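Long-range contact in colicin B (Escherichia coli, PDB 1RH1), which kills Escherichia coli and closely related bacteria by forming channels that depolarize the cytoplasmic membrane and dissipate cellular energy: residues A[343-355]-A[497-509]. Residues are numbered along the deposited sequence; the frame is centred on the assembly and turned at random.
Sequences KYKALSREIAENI and IDDKFVDELNHKI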
ATOM      1  N   LYS A 343      -9.271 -38.028 -16.821  1.00 22.78           N
ATOM      2  CA  LYS A 343      -9.570 -36.918 -17.715  1.00 22.32           C
ATOM      3  C   LYS A 343     -10.558 -35.972 -16.996  1.00 21.90           C
ATOM      4  O   LYS A 343     -10.576 -34.746 -17.201  1.00 20.42           O
ATOM      5  CB  LYS A 343     -10.150 -37.505 -18.990  1.00 21.04           C
ATOM      6  CG  LYS A 343      -9.552 -36.888 -20.253  1.00 22.77           C
ATOM      7  CD  LYS A 343      -9.483 -37.842 -21.458  1.00 24.84           C
ATOM      8  CE  LYS A 343     -10.830 -38.256 -22.076  1.00 30.01           C
ATOM      9  NZ  LYS A 343     -11.675 -39.100 -21.235  1.00 30.32           N
ATOM     10  N   TYR A 344     -11.360 -36.576 -16.094  1.00 20.39           N
ATOM     11  CA  TYR A 344     -12.233 -35.839 -15.208  1.00 16.24           C
ATOM     12  C   TYR A 344     -11.326 -35.170 -14.190  1.00 18.31           C
ATOM     13  O   TYR A 344     -11.462 -33.962 -14.061  1.00 21.48           O
ATOM     14  CB  TYR A 344     -13.216 -36.748 -14.478  1.00 14.14           C
ATOM     15  CG  TYR A 344     -14.121 -35.923 -13.576  1.00 13.40           C
ATOM     16  CD1 TYR A 344     -15.195 -35.236 -14.136  1.00 11.71           C
ATOM     17  CD2 TYR A 344     -13.843 -35.795 -12.209  1.00 14.68           C
ATOM     18  CE1 TYR A 344     -15.991 -34.412 -13.337  1.00 11.66           C
ATOM     19  CE2 TYR A 344     -14.630 -34.968 -11.412  1.00 12.80           C
ATOM     20  CZ  TYR A 344     -15.697 -34.284 -11.988  1.00 10.69           C
ATOM     21  OH  TYR A 344     -16.475 -33.457 -11.217  1.00 11.99           O
ATOM     22  N   LYS A 345     -10.417 -35.846 -13.469  1.00 15.62           N
ATOM     23  CA  LYS A 345      -9.498 -35.202 -12.523  1.00 16.06           C
ATOM     24  C   LYS A 345      -8.764 -33.944 -13.016  1.00 17.81           C
ATOM     25  O   LYS A 345      -8.591 -32.955 -12.294  1.00 15.10           O
ATOM     26  CB  LYS A 345      -8.402 -36.166 -12.070  1.00 18.72           C
ATOM     27  CG  LYS A 345      -8.796 -37.291 -11.155  1.00 21.86           C
ATOM     28  CD  LYS A 345      -7.530 -37.818 -10.509  1.00 22.61           C
ATOM     29  CE  LYS A 345      -7.874 -38.859  -9.439  1.00 28.43           C
ATOM     30  NZ  LYS A 345      -8.452 -40.063 -10.016  1.00 29.47           N
ATOM     31  N   ALA A 346      -8.332 -34.007 -14.284  1.00 17.31           N
ATOM     32  CA  ALA A 346      -7.586 -32.950 -14.956  1.00 14.82           C
ATOM     33  C   ALA A 346      -8.362 -31.675 -15.190  1.00 14.34           C
ATOM     34  O   ALA A 346      -7.805 -30.573 -15.122  1.00 13.88           O
ATOM     35  CB  ALA A 346      -7.110 -33.435 -16.297  1.00 18.26           C
ATOM     36  N   LEU A 347      -9.655 -31.880 -15.516  1.00 14.75           N
ATOM     37  CA  LEU A 347     -10.614 -30.786 -15.637  1.00 11.47           C
ATOM     38  C   LEU A 347     -10.748 -30.137 -14.264  1.00  9.87           C
ATOM     39  O   LEU A 347     -10.515 -28.943 -14.182  1.00 11.31           O
ATOM     40  CB  LEU A 347     -11.961 -31.316 -16.104  1.00  3.52           C
ATOM     41  CG  LEU A 347     -13.136 -30.360 -16.161  1.00  2.00           C
ATOM     42  CD1 LEU A 347     -12.996 -29.343 -17.268  1.00  4.68           C
ATOM     43  CD2 LEU A 347     -14.359 -31.176 -16.428  1.00  2.86           C
ATOM     44  N   SER A 348     -11.052 -30.830 -13.163  1.00  5.70           N
ATOM     45  CA  SER A 348     -11.075 -30.217 -11.848  1.00  8.91           C
ATOM     46  C   SER A 348      -9.818 -29.428 -11.538  1.00 13.78           C
ATOM     47  O   SER A 348      -9.985 -28.334 -11.005  1.00 15.18           O
ATOM     48  CB  SER A 348     -11.254 -31.260 -10.778  1.00  8.62           C
ATOM     49  OG  SER A 348     -12.586 -31.735 -10.899  1.00 15.50           O
ATOM     50  N   ARG A 349      -8.594 -29.873 -11.925  1.00 14.52           N
ATOM     51  CA  ARG A 349      -7.380 -29.076 -11.716  1.00 15.65           C
ATOM     52  C   ARG A 349      -7.622 -27.726 -12.377  1.00 11.77           C
ATOM     53  O   ARG A 349      -7.530 -26.717 -11.690  1.00  7.91           O
ATOM     54  CB  ARG A 349      -6.100 -29.618 -12.381  1.00 22.11           C
ATOM     55  CG  ARG A 349      -5.635 -31.059 -12.202  1.00 31.03           C
ATOM     56  CD  ARG A 349      -5.286 -31.492 -10.784  1.00 37.18           C
ATOM     57  NE  ARG A 349      -6.239 -32.481 -10.263  1.00 43.60           N
ATOM     58  CZ  ARG A 349      -5.946 -33.764  -9.964  1.00 44.32           C
ATOM     59  NH1 ARG A 349      -4.719 -34.281 -10.120  1.00 44.86           N
ATOM     60  NH2 ARG A 349      -6.910 -34.546  -9.475  1.00 46.54           N
ATOM     61  N   GLU A 350      -8.029 -27.738 -13.662  1.00  9.24           N
ATOM     62  CA  GLU A 350      -8.393 -26.534 -14.414  1.00  8.69           C
ATOM     63  C   GLU A 350      -9.472 -25.667 -13.765  1.00 10.33           C
ATOM     64  O   GLU A 350      -9.261 -24.461 -13.656  1.00  9.00           O
ATOM     65  CB  GLU A 350      -8.901 -26.882 -15.806  1.00 11.48           C
ATOM     66  CG  GLU A 350      -7.888 -27.318 -16.836  1.00 21.28           C
ATOM     67  CD  GLU A 350      -7.098 -26.161 -17.424  1.00 25.98           C
ATOM     68  OE1 GLU A 350      -5.976 -25.903 -16.972  1.00 31.23           O
ATOM     69  OE2 GLU A 350      -7.613 -25.516 -18.342  1.00 31.85           O
ATOM     70  N   ILE A 351     -10.616 -26.197 -13.297  1.00  7.33           N
ATOM     71  CA  ILE A 351     -11.627 -25.348 -12.690  1.00  7.18           C
ATOM     72  C   ILE A 351     -11.066 -24.767 -11.411  1.00  7.86           C
ATOM     73  O   ILE A 351     -11.134 -23.555 -11.223  1.00  8.36           O
ATOM     74  CB  ILE A 351     -12.909 -26.138 -12.407  1.00  2.45           C
ATOM     75  CG1 ILE A 351     -13.514 -26.587 -13.723  1.00  2.00           C
ATOM     76  CG2 ILE A 351     -13.909 -25.273 -11.687  1.00  2.00           C
ATOM     77  CD1 ILE A 351     -14.955 -27.136 -13.683  1.00  2.00           C
ATOM     78  N   ALA A 352     -10.428 -25.579 -10.573  1.00  6.26           N
ATOM     79  CA  ALA A 352      -9.798 -25.054  -9.385  1.00  6.42           C
ATOM     80  C   ALA A 352      -8.702 -24.052  -9.708  1.00 10.21           C
ATOM     81  O   ALA A 352      -8.605 -23.060  -9.001  1.00  9.39           O
ATOM     82  CB  ALA A 352      -9.201 -26.168  -8.603  1.00  7.26           C
ATOM     83  N   GLU A 353      -7.894 -24.231 -10.769  1.00 18.52           N
ATOM     84  CA  GLU A 353      -6.852 -23.272 -11.167  1.00 22.10           C
ATOM     85  C   GLU A 353      -7.517 -21.943 -11.503  1.00 24.03           C
ATOM     86  O   GLU A 353      -7.162 -20.892 -10.964  1.00 26.44           O
ATOM     87  CB  GLU A 353      -6.077 -23.757 -12.402  1.00 26.13           C
ATOM     88  CG  GLU A 353      -4.988 -24.816 -12.123  1.00 37.91           C
ATOM     89  CD  GLU A 353      -4.423 -25.626 -13.316  1.00 44.82           C
ATOM     90  OE1 GLU A 353      -4.328 -25.105 -14.442  1.00 46.13           O
ATOM     91  OE2 GLU A 353      -4.066 -26.800 -13.108  1.00 47.65           O
ATOM     92  N   ASN A 354      -8.557 -22.002 -12.337  1.00 22.93           N
ATOM     93  CA  ASN A 354      -9.324 -20.832 -12.701  1.00 22.36           C
ATOM     94  C   ASN A 354      -9.993 -20.095 -11.554  1.00 20.88           C
ATOM     95  O   ASN A 354     -10.112 -18.868 -11.582  1.00 21.54           O
ATOM     96  CB  ASN A 354     -10.367 -21.243 -13.696  1.00 22.29           C
ATOM     97  CG  ASN A 354      -9.845 -21.094 -15.102  1.00 25.63           C
ATOM     98  OD1 ASN A 354      -8.942 -21.804 -15.542  1.00 27.35           O
ATOM     99  ND2 ASN A 354     -10.427 -20.125 -15.810  1.00 28.73           N
ATOM    100  N   ILE A 355     -10.445 -20.836 -10.541  1.00 17.77           N
ATOM    101  CA  ILE A 355     -11.091 -20.201  -9.412  1.00 14.45           C
ATOM    102  C   ILE A 355      -9.997 -19.583  -8.555  1.00 14.95           C
ATOM    103  O   ILE A 355     -10.124 -18.426  -8.130  1.00 15.60           O
ATOM    104  CB  ILE A 355     -11.915 -21.238  -8.593  1.00 12.33           C
ATOM    105  CG1 ILE A 355     -13.037 -21.820  -9.419  1.00  8.95           C
ATOM    106  CG2 ILE A 355     -12.547 -20.553  -7.401  1.00 12.00           C
ATOM    107  CD1 ILE A 355     -13.884 -22.887  -8.706  1.00  9.39           C
ATOM    108  N   ILE A 497     -17.426 -19.783 -15.627  1.00  2.75           N
ATOM    109  CA  ILE A 497     -16.017 -19.472 -15.812  1.00  5.87           C
ATOM    110  C   ILE A 497     -15.687 -19.546 -17.279  1.00  2.00           C
ATOM    111  O   ILE A 497     -15.165 -18.602 -17.872  1.00  7.12           O
ATOM    112  CB  ILE A 497     -15.090 -20.469 -15.040  1.00  4.18           C
ATOM    113  CG1 ILE A 497     -15.494 -20.673 -13.588  1.00  2.00           C
ATOM    114  CG2 ILE A 497     -13.694 -19.870 -15.063  1.00  2.44           C
ATOM    115  CD1 ILE A 497     -14.598 -21.596 -12.785  1.00  2.00           C
ATOM    116  N   ASP A 498     -16.050 -20.672 -17.870  1.00  5.80           N
ATOM    117  CA  ASP A 498     -15.682 -20.868 -19.239  1.00  6.59           C
ATOM    118  C   ASP A 498     -16.537 -21.900 -19.919  1.00  8.30           C
ATOM    119  O   ASP A 498     -17.008 -22.824 -19.265  1.00 11.80           O
ATOM    120  CB  ASP A 498     -14.240 -21.294 -19.259  1.00 12.90           C
ATOM    121  CG  ASP A 498     -13.485 -20.848 -20.486  1.00 17.18           C
ATOM    122  OD1 ASP A 498     -12.437 -20.238 -20.291  1.00 24.47           O
ATOM    123  OD2 ASP A 498     -13.929 -21.096 -21.613  1.00 21.41           O
ATOM    124  N   ASP A 499     -16.721 -21.774 -21.234  1.00  8.25           N
ATOM    125  CA  ASP A 499     -17.464 -22.771 -21.982  1.00 10.29           C
ATOM    126  C   ASP A 499     -16.536 -23.933 -22.304  1.00 11.78           C
ATOM    127  O   ASP A 499     -17.038 -25.022 -22.591  1.00 13.33           O
ATOM    128  CB  ASP A 499     -18.030 -22.161 -23.278  1.00 12.23           C
ATOM    129  CG  ASP A 499     -18.873 -23.111 -24.129  1.00 10.95           C
ATOM    130  OD1 ASP A 499     -19.988 -23.456 -23.735  1.00  8.72           O
ATOM    131  OD2 ASP A 499     -18.402 -23.511 -25.195  1.00 14.50           O
ATOM    132  N   LYS A 500     -15.200 -23.736 -22.260  1.00 11.90           N
ATOM    133  CA  LYS A 500     -14.233 -24.816 -22.452  1.00 16.02           C
ATOM    134  C   LYS A 500     -14.648 -25.996 -21.585  1.00 12.24           C
ATOM    135  O   LYS A 500     -14.982 -27.066 -22.092  1.00 14.41           O
ATOM    136  CB  LYS A 500     -12.793 -24.478 -22.009  1.00 17.33           C
ATOM    137  CG  LYS A 500     -12.013 -23.353 -22.686  1.00 24.94           C
ATOM    138  CD  LYS A 500     -12.081 -23.391 -24.220  1.00 33.46           C
ATOM    139  CE  LYS A 500     -11.396 -22.164 -24.844  1.00 35.91           C
ATOM    140  NZ  LYS A 500     -11.553 -22.152 -26.291  1.00 36.13           N
ATOM    141  N   PHE A 501     -14.780 -25.714 -20.285  1.00 12.27           N
ATOM    142  CA  PHE A 501     -15.131 -26.682 -19.261  1.00  8.69           C
ATOM    143  C   PHE A 501     -16.376 -27.493 -19.561  1.00 10.04           C
ATOM    144  O   PHE A 501     -16.395 -28.684 -19.264  1.00  9.07           O
ATOM    145  CB  PHE A 501     -15.292 -25.941 -17.943  1.00  4.63           C
ATOM    146  CG  PHE A 501     -14.047 -25.175 -17.504  1.00  2.00           C
ATOM    147  CD1 PHE A 501     -12.767 -25.604 -17.869  1.00  2.00           C
ATOM    148  CD2 PHE A 501     -14.198 -24.039 -16.706  1.00  2.00           C
ATOM    149  CE1 PHE A 501     -11.650 -24.894 -17.433  1.00  2.00           C
ATOM    150  CE2 PHE A 501     -13.070 -23.342 -16.277  1.00  2.00           C
ATOM    151  CZ  PHE A 501     -11.792 -23.764 -16.638  1.00  2.00           C
ATOM    152  N   VAL A 502     -17.404 -26.911 -20.188  1.00  6.25           N
ATOM    153  CA  VAL A 502     -18.583 -27.702 -20.496  1.00  8.17           C
ATOM    154  C   VAL A 502     -18.441 -28.399 -21.846  1.00 12.85           C
ATOM    155  O   VAL A 502     -19.186 -29.337 -22.138  1.00 16.90           O
ATOM    156  CB  VAL A 502     -19.809 -26.775 -20.422  1.00  7.39           C
ATOM    157  CG1 VAL A 502     -21.129 -27.474 -20.724  1.00  3.81           C
ATOM    158  CG2 VAL A 502     -19.917 -26.324 -18.978  1.00  7.12           C
ATOM    159  N   ASP A 503     -17.499 -28.000 -22.710  1.00 15.17           N
ATOM    160  CA  ASP A 503     -17.214 -28.810 -23.881  1.00 16.32           C
ATOM    161  C   ASP A 503     -16.367 -30.021 -23.499  1.00 17.24           C
ATOM    162  O   ASP A 503     -16.664 -31.086 -24.030  1.00 18.83           O
ATOM    163  CB  ASP A 503     -16.504 -27.970 -24.927  1.00 19.92           C
ATOM    164  CG  ASP A 503     -17.448 -27.096 -25.759  1.00 27.25           C
ATOM    165  OD1 ASP A 503     -18.673 -27.210 -25.631  1.00 30.01           O
ATOM    166  OD2 ASP A 503     -16.954 -26.296 -26.564  1.00 32.62           O
ATOM    167  N   GLU A 504     -15.381 -29.956 -22.569  1.00 19.75           N
ATOM    168  CA  GLU A 504     -14.565 -31.103 -22.138  1.00 17.20           C
ATOM    169  C   GLU A 504     -15.394 -32.236 -21.572  1.00 14.99           C
ATOM    170  O   GLU A 504     -15.107 -33.396 -21.802  1.00 16.50           O
ATOM    171  CB  GLU A 504     -13.567 -30.744 -21.041  1.00 19.67           C
ATOM    172  CG  GLU A 504     -12.122 -30.430 -21.443  1.00 28.13           C
ATOM    173  CD  GLU A 504     -11.771 -29.016 -21.940  1.00 31.95           C
ATOM    174  OE1 GLU A 504     -11.920 -28.754 -23.144  1.00 32.31           O
ATOM    175  OE2 GLU A 504     -11.314 -28.196 -21.126  1.00 30.41           O
ATOM    176  N   LEU A 505     -16.434 -31.885 -20.823  1.00 14.75           N
ATOM    177  CA  LEU A 505     -17.370 -32.806 -20.214  1.00 13.86           C
ATOM    178  C   LEU A 505     -18.124 -33.621 -21.253  1.00 17.21           C
ATOM    179  O   LEU A 505     -17.984 -34.842 -21.299  1.00 18.22           O
ATOM    180  CB  LEU A 505     -18.352 -32.010 -19.366  1.00 15.05           C
ATOM    181  CG  LEU A 505     -18.339 -32.030 -17.840  1.00 11.86           C
ATOM    182  CD1 LEU A 505     -17.177 -32.810 -17.316  1.00  8.89           C
ATOM    183  CD2 LEU A 505     -18.271 -30.604 -17.341  1.00 10.89           C
ATOM    184  N   ASN A 506     -18.925 -32.964 -22.100  1.00 17.93           N
ATOM    185  CA  ASN A 506     -19.674 -33.638 -23.150  1.00 19.30           C
ATOM    186  C   ASN A 506     -18.837 -34.444 -24.130  1.00 19.58           C
ATOM    187  O   ASN A 506     -19.077 -35.632 -24.326  1.00 21.40           O
ATOM    188  CB  ASN A 506     -20.485 -32.627 -23.962  1.00 16.45           C
ATOM    189  CG  ASN A 506     -21.848 -32.277 -23.395  1.00 20.70           C
ATOM    190  OD1 ASN A 506     -22.293 -32.798 -22.371  1.00 20.02           O
ATOM    191  ND2 ASN A 506     -22.547 -31.377 -24.085  1.00 20.26           N
ATOM    192  N   HIS A 507     -17.814 -33.831 -24.716  1.00 21.45           N
ATOM    193  CA  HIS A 507     -17.066 -34.457 -25.792  1.00 23.17           C
ATOM    194  C   HIS A 507     -16.015 -35.471 -25.356  1.00 22.37           C
ATOM    195  O   HIS A 507     -15.779 -36.449 -26.073  1.00 24.03           O
ATOM    196  CB  HIS A 507     -16.426 -33.331 -26.676  1.00 30.60           C
ATOM    197  CG  HIS A 507     -17.368 -32.543 -27.626  1.00 34.79           C
ATOM    198  ND1 HIS A 507     -18.472 -32.944 -28.278  1.00 37.70           N
ATOM    199  CD2 HIS A 507     -17.166 -31.221 -27.986  1.00 35.32           C
ATOM    200  CE1 HIS A 507     -18.915 -31.935 -28.994  1.00 35.62           C
ATOM    201  NE2 HIS A 507     -18.128 -30.897 -28.818  1.00 38.73           N
ATOM    202  N   LYS A 508     -15.387 -35.311 -24.192  1.00 20.69           N
ATOM    203  CA  LYS A 508     -14.409 -36.296 -23.778  1.00 18.09           C
ATOM    204  C   LYS A 508     -14.791 -37.147 -22.575  1.00 21.59           C
ATOM    205  O   LYS A 508     -14.231 -38.236 -22.408  1.00 22.98           O
ATOM    206  CB  LYS A 508     -13.102 -35.626 -23.458  1.00 18.43           C
ATOM    207  CG  LYS A 508     -12.480 -34.892 -24.626  1.00 23.54           C
ATOM    208  CD  LYS A 508     -11.085 -34.369 -24.228  1.00 32.55           C
ATOM    209  CE  LYS A 508     -11.038 -33.484 -22.959  1.00 32.56           C
ATOM    210  NZ  LYS A 508      -9.682 -33.020 -22.695  1.00 33.58           N
ATOM    211  N   ILE A 509     -15.752 -36.722 -21.732  1.00 20.11           N
ATOM    212  CA  ILE A 509     -16.030 -37.418 -20.472  1.00 16.99           C
ATOM    213  C   ILE A 509     -17.302 -38.244 -20.404  1.00 16.85           C
ATOM    214  O   ILE A 509     -17.240 -39.364 -19.903  1.00 19.71           O
ATOM    215  CB  ILE A 509     -16.025 -36.379 -19.290  1.00 14.59           C
ATOM    216  CG1 ILE A 509     -14.693 -35.615 -19.251  1.00 12.05           C
ATOM    217  CG2 ILE A 509     -16.254 -37.109 -17.971  1.00 15.40           C
ATOM    218  CD1 ILE A 509     -14.349 -34.830 -17.977  1.00 12.55           C
TER
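The phenyl ring of F501 has I351 over one face and D498 over the other, while the side chain of N354 meets its edge at CZ. CG1 of I351 stands nearly above the ring centre, 4.0 Å from the centroid of F501 and 11° off the ring normal, a CH-pi contact. CB of D498 lies against the opposite face, displaced toward the rim. Elsewhere around the ring, CB of E350 approaches CE1 and CD1 of L347 approaches CD1, so F501 fits as a knob into the hole formed by L347, E350, I351 and N354. The second flat group, the ring of Y344, has CD1 of L505 near its plane at the edge, whereas CD1 of I509 reaches CD1 of Y344 obliquely at 4.0 Å; the Y344 hydroxyl is hydrogen-bonded to the carbonyl of G486.

L347 returns the knob from helix 342-357. Its chi1 of 174° sets CG anti to the backbone N, close to segment 497-509. CD1 touches F501 and E504; CD2 of L347 touches I509 and lies 3.4 Å from CD1 of L505. Farther along, CD1 of I497 touches both CG2 of I351 and CG1 of I355.

At the other end, the bent chain of K343 brings NZ to the backbone O of K508 at 2.9 Å, from above the carbonyl plane. At the I497 end, D498 OD2 accepts from K500 N at 3.0 Å, a capping bond in the turn that leads into helix 500-510.

The axes of segments 343-355 and 500-509 run antiparallel (180°) and come within 10.8 Å, and helix 479-495 packs beside both through A490 and I493. Such reciprocal knobs-into-holes packing belongs to the all-helical bundle of the colicin pore-forming domain, here joining an early helix to its C-terminal one.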